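PDB 3BKN: bacterioferritin from Mycobacterium smegmatis str. MC2 155, which probably stores iron, oxidising Fe(2+) with dioxygen at a di-metal centre and laying down the Fe(3+) mineral inside a hollow shell of 24 subunits. Local coordinates for residues V7-E18 against S116-E127. Sequence-based numbering, arbitrary orientation.
Sequences VLKLLNEQLTSE and SARLLEQILADE. With ZN (zinc ion), chain M; ZN (zinc ion), chain N.
Glu-18 and Glu-127 meet at one zinc ion because both set CG opposite the carbonyl carbon and then bend at chi2, which brings each carboxylate into the gap between the helices. Glu-18 OE1 lies 2.0 Å from the zinc ion of chain M, and its second oxygen, OE2, stands 2.9 Å from that metal; as modelled, Glu-18 binds in a monodentate way. Glu-127 instead bridges: OE2 binds the same zinc at 2.0 Å, while OE1 binds the zinc of chain N at 1.9 Å. The two carboxylate planes lie 8° apart, nearly coplanar. Gln-14, one turn before Glu-18, gives the carboxylate of that non-bridging glutamate a second hold from within its own helix: NE2 donates to Glu-18 OE2 over 2.9 Å, reaching it from above the carboxylate plane. The methyl CG2 of Ile-123 packs against this amide-carboxylate pair, 3.7 Å from Glu-18 OE2.

This is the dinuclear centre of the ferritin-like four-helix bundle, here occupied by zinc; Glu-51 and His-54 complete the first site, and Glu-51, Glu-94 and His-130 the second. Helices 5-34 and 114-144 contribute segments running nearly parallel, whose axes come within 11.7 Å and make an angle of 22°.

Toward the start of both segments the contact is mostly between aliphatic side chains. Leu-120 reaches between two leucines of the facing helix, its CD1 being 3.8 Å from Leu-10 CD2 and also touching Leu-11 CD2. At the N-terminal end of both segments Val-7 CG1 lies against CB and OG of Ser-116, whose hydroxyl is hydrogen-bonded to Asp-113.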
loop_
_atom_site.group_PDB
_atom_site.type_symbol
_atom_site.label_atom_id
_atom_site.label_comp_id
_atom_site.label_asym_id
_atom_site.label_seq_id
_atom_site.Cartn_x
_atom_site.Cartn_y
_atom_site.Cartn_z
ATOM N N VAL A 7 41.527 11.388 41.613
ATOM C CA VAL A 7 40.350 11.265 40.778
ATOM C C VAL A 7 39.809 9.844 40.793
ATOM O O VAL A 7 38.580 9.663 40.858
ATOM C CB VAL A 7 40.635 11.730 39.331
ATOM C CG1 VAL A 7 39.531 11.278 38.386
ATOM C CG2 VAL A 7 40.835 13.255 39.290
ATOM N N LEU A 8 40.689 8.836 40.737
ATOM C CA LEU A 8 40.220 7.442 40.704
ATOM C C LEU A 8 39.671 7.036 42.071
ATOM O O LEU A 8 38.693 6.320 42.136
ATOM C CB LEU A 8 41.289 6.478 40.231
ATOM C CG LEU A 8 41.749 6.649 38.781
ATOM C CD1 LEU A 8 43.189 6.192 38.634
ATOM C CD2 LEU A 8 40.838 5.967 37.758
ATOM N N LYS A 9 40.274 7.525 43.162
ATOM C CA LYS A 9 39.669 7.382 44.478
ATOM C C LYS A 9 38.258 7.926 44.477
ATOM O O LYS A 9 37.347 7.284 44.987
ATOM C CB LYS A 9 40.442 8.128 45.531
ATOM C CG LYS A 9 41.548 7.327 46.175
ATOM C CD LYS A 9 42.275 8.186 47.245
ATOM C CE LYS A 9 43.781 8.015 47.164
ATOM N NZ LYS A 9 44.433 8.564 48.382
ATOM N N LEU A 10 38.076 9.113 43.913
ATOM C CA LEU A 10 36.763 9.745 43.901
ATOM C C LEU A 10 35.760 8.957 43.032
ATOM O O LEU A 10 34.669 8.636 43.462
ATOM C CB LEU A 10 36.891 11.202 43.448
ATOM C CG LEU A 10 35.577 11.901 43.133
ATOM C CD1 LEU A 10 34.734 12.216 44.386
ATOM C CD2 LEU A 10 35.947 13.173 42.416
ATOM N N LEU A 11 36.152 8.626 41.808
ATOM C CA LEU A 11 35.317 7.792 40.968
ATOM C C LEU A 11 34.897 6.482 41.635
ATOM O O LEU A 11 33.755 6.035 41.551
ATOM C CB LEU A 11 36.020 7.520 39.653
ATOM C CG LEU A 11 36.257 8.746 38.784
ATOM C CD1 LEU A 11 37.067 8.290 37.693
ATOM C CD2 LEU A 11 35.015 9.379 38.203
ATOM N N ASN A 12 35.826 5.849 42.300
ATOM C CA ASN A 12 35.498 4.676 43.076
ATOM C C ASN A 12 34.559 4.890 44.236
ATOM O O ASN A 12 33.678 4.065 44.444
ATOM C CB ASN A 12 36.740 3.947 43.520
ATOM C CG ASN A 12 37.001 2.800 42.667
ATOM O OD1 ASN A 12 36.096 2.011 42.422
ATOM N ND2 ASN A 12 38.189 2.695 42.155
ATOM N N GLU A 13 34.703 5.986 44.982
ATOM C CA GLU A 13 33.750 6.253 46.054
ATOM C C GLU A 13 32.374 6.448 45.424
ATOM O O GLU A 13 31.396 5.844 45.891
ATOM C CB GLU A 13 34.133 7.412 46.976
ATOM C CG GLU A 13 35.647 7.553 47.283
ATOM C CD GLU A 13 36.286 6.335 47.984
ATOM O OE1 GLU A 13 35.977 6.189 49.182
ATOM O OE2 GLU A 13 37.098 5.561 47.356
ATOM N N GLN A 14 32.287 7.216 44.335
ATOM C CA GLN A 14 31.011 7.418 43.675
ATOM C C GLN A 14 30.414 6.105 43.175
ATOM O O GLN A 14 29.192 5.874 43.294
ATOM C CB GLN A 14 31.145 8.352 42.507
ATOM C CG GLN A 14 29.801 8.766 41.930
ATOM C CD GLN A 14 28.874 9.383 42.983
ATOM O OE1 GLN A 14 29.331 9.815 44.057
ATOM N NE2 GLN A 14 27.567 9.411 42.687
ATOM N N LEU A 15 31.265 5.245 42.602
ATOM C CA LEU A 15 30.836 3.910 42.178
ATOM C C LEU A 15 30.174 3.165 43.326
ATOM O O LEU A 15 29.139 2.519 43.111
ATOM C CB LEU A 15 32.009 3.061 41.642
ATOM C CG LEU A 15 31.627 1.714 41.060
ATOM C CD1 LEU A 15 30.607 1.843 39.930
ATOM C CD2 LEU A 15 32.830 1.143 40.521
ATOM N N THR A 16 30.768 3.235 44.528
ATOM C CA THR A 16 30.197 2.520 45.645
ATOM C C THR A 16 28.821 3.065 45.923
ATOM O O THR A 16 27.886 2.281 46.141
ATOM C CB THR A 16 31.075 2.578 46.885
ATOM O OG1 THR A 16 32.253 1.820 46.622
ATOM C CG2 THR A 16 30.358 1.962 48.120
ATOM N N SER A 17 28.679 4.389 45.882
ATOM C CA SER A 17 27.344 5.024 46.059
ATOM C C SER A 17 26.304 4.552 45.029
ATOM O O SER A 17 25.174 4.228 45.421
ATOM C CB SER A 17 27.394 6.552 46.030
ATOM O OG SER A 17 27.437 7.078 47.332
ATOM N N GLU A 18 26.672 4.498 43.742
ATOM C CA GLU A 18 25.745 3.957 42.762
ATOM C C GLU A 18 25.401 2.481 43.020
ATOM O O GLU A 18 24.237 2.062 42.847
ATOM C CB GLU A 18 26.207 4.085 41.312
ATOM C CG GLU A 18 26.814 5.343 40.952
ATOM C CD GLU A 18 25.852 6.490 40.849
ATOM O OE1 GLU A 18 24.629 6.288 40.769
ATOM O OE2 GLU A 18 26.349 7.627 40.807
ATOM N N SER A 116 36.637 13.576 33.317
ATOM C CA SER A 116 36.075 13.009 34.518
ATOM C C SER A 116 35.120 13.984 35.186
ATOM O O SER A 116 34.112 13.577 35.734
ATOM C CB SER A 116 37.188 12.611 35.461
ATOM O OG SER A 116 37.924 11.560 34.888
ATOM N N ALA A 117 35.447 15.277 35.138
ATOM C CA ALA A 117 34.672 16.284 35.831
ATOM C C ALA A 117 33.316 16.386 35.152
ATOM O O ALA A 117 32.291 16.427 35.834
ATOM C CB ALA A 117 35.398 17.588 35.833
ATOM N N ARG A 118 33.317 16.377 33.816
ATOM C CA ARG A 118 32.093 16.428 33.032
ATOM C C ARG A 118 31.240 15.203 33.245
ATOM O O ARG A 118 30.022 15.303 33.280
ATOM C CB ARG A 118 32.376 16.563 31.540
ATOM C CG ARG A 118 32.736 17.963 31.113
ATOM C CD ARG A 118 33.363 17.951 29.706
ATOM N NE ARG A 118 32.324 17.907 28.657
ATOM C CZ ARG A 118 32.199 16.926 27.753
ATOM N NH1 ARG A 118 33.061 15.887 27.717
ATOM N NH2 ARG A 118 31.220 17.005 26.866
ATOM N N LEU A 119 31.867 14.045 33.353
ATOM C CA LEU A 119 31.135 12.845 33.668
ATOM C C LEU A 119 30.414 13.015 35.023
ATOM O O LEU A 119 29.227 12.757 35.153
ATOM C CB LEU A 119 32.068 11.646 33.688
ATOM C CG LEU A 119 31.412 10.379 34.228
ATOM C CD1 LEU A 119 30.129 10.158 33.399
ATOM C CD2 LEU A 119 32.321 9.191 34.106
ATOM N N LEU A 120 31.113 13.515 36.026
ATOM C CA LEU A 120 30.492 13.698 37.302
ATOM C C LEU A 120 29.472 14.843 37.335
ATOM O O LEU A 120 28.497 14.812 38.081
ATOM C CB LEU A 120 31.563 13.829 38.372
ATOM C CG LEU A 120 32.439 12.576 38.561
ATOM C CD1 LEU A 120 33.607 12.982 39.395
ATOM C CD2 LEU A 120 31.695 11.454 39.240
ATOM N N GLU A 121 29.675 15.852 36.509
ATOM C CA GLU A 121 28.716 16.928 36.391
ATOM C C GLU A 121 27.395 16.394 35.870
ATOM O O GLU A 121 26.337 16.781 36.360
ATOM C CB GLU A 121 29.262 17.985 35.459
ATOM C CG GLU A 121 30.254 18.911 36.094
ATOM C CD GLU A 121 30.978 19.712 35.049
ATOM O OE1 GLU A 121 30.462 19.773 33.904
ATOM O OE2 GLU A 121 32.077 20.257 35.344
ATOM N N GLN A 122 27.446 15.495 34.884
ATOM C CA GLN A 122 26.230 14.815 34.373
ATOM C C GLN A 122 25.538 13.977 35.459
ATOM O O GLN A 122 24.322 14.075 35.635
ATOM C CB GLN A 122 26.514 13.996 33.101
ATOM C CG GLN A 122 25.900 14.659 31.815
ATOM C CD GLN A 122 26.945 14.836 30.693
ATOM O OE1 GLN A 122 27.397 13.864 30.072
ATOM N NE2 GLN A 122 27.330 16.084 30.440
ATOM N N ILE A 123 26.315 13.211 36.215
ATOM C CA ILE A 123 25.734 12.452 37.273
ATOM C C ILE A 123 25.068 13.375 38.308
ATOM O O ILE A 123 23.908 13.161 38.691
ATOM C CB ILE A 123 26.741 11.428 37.836
ATOM C CG1 ILE A 123 26.791 10.229 36.883
ATOM C CG2 ILE A 123 26.359 10.966 39.224
ATOM C CD1 ILE A 123 28.025 9.500 36.964
ATOM N N LEU A 124 25.782 14.420 38.717
ATOM C CA LEU A 124 25.256 15.376 39.695
ATOM C C LEU A 124 23.909 15.928 39.262
ATOM O O LEU A 124 22.954 15.935 40.045
ATOM C CB LEU A 124 26.247 16.520 39.963
ATOM C CG LEU A 124 25.907 17.574 41.036
ATOM C CD1 LEU A 124 25.459 16.979 42.366
ATOM C CD2 LEU A 124 27.049 18.522 41.249
ATOM N N ALA A 125 23.812 16.361 38.011
ATOM C CA ALA A 125 22.540 16.869 37.517
ATOM C C ALA A 125 21.422 15.808 37.633
ATOM O O ALA A 125 20.336 16.109 38.161
ATOM C CB ALA A 125 22.682 17.375 36.121
ATOM N N ASP A 126 21.687 14.575 37.186
ATOM C CA ASP A 126 20.722 13.497 37.359
ATOM C C ASP A 126 20.357 13.348 38.854
ATOM O O ASP A 126 19.192 13.328 39.204
ATOM C CB ASP A 126 21.194 12.167 36.748
ATOM C CG ASP A 126 21.393 12.223 35.192
ATOM O OD1 ASP A 126 21.224 13.263 34.506
ATOM O OD2 ASP A 126 21.752 11.176 34.622
ATOM N N GLU A 127 21.326 13.309 39.753
ATOM C CA GLU A 127 20.946 13.146 41.156
ATOM C C GLU A 127 20.177 14.328 41.729
ATOM O O GLU A 127 19.376 14.140 42.622
ATOM C CB GLU A 127 22.112 12.739 42.071
ATOM C CG GLU A 127 23.113 11.829 41.452
ATOM C CD GLU A 127 22.664 10.395 41.368
ATOM O OE1 GLU A 127 21.464 10.169 41.117
ATOM O OE2 GLU A 127 23.519 9.479 41.527
HETATM ZN ZN ZN M . 23.504 7.852 40.429
HETATM ZN ZN ZN N . 20.116 9.019 41.841
#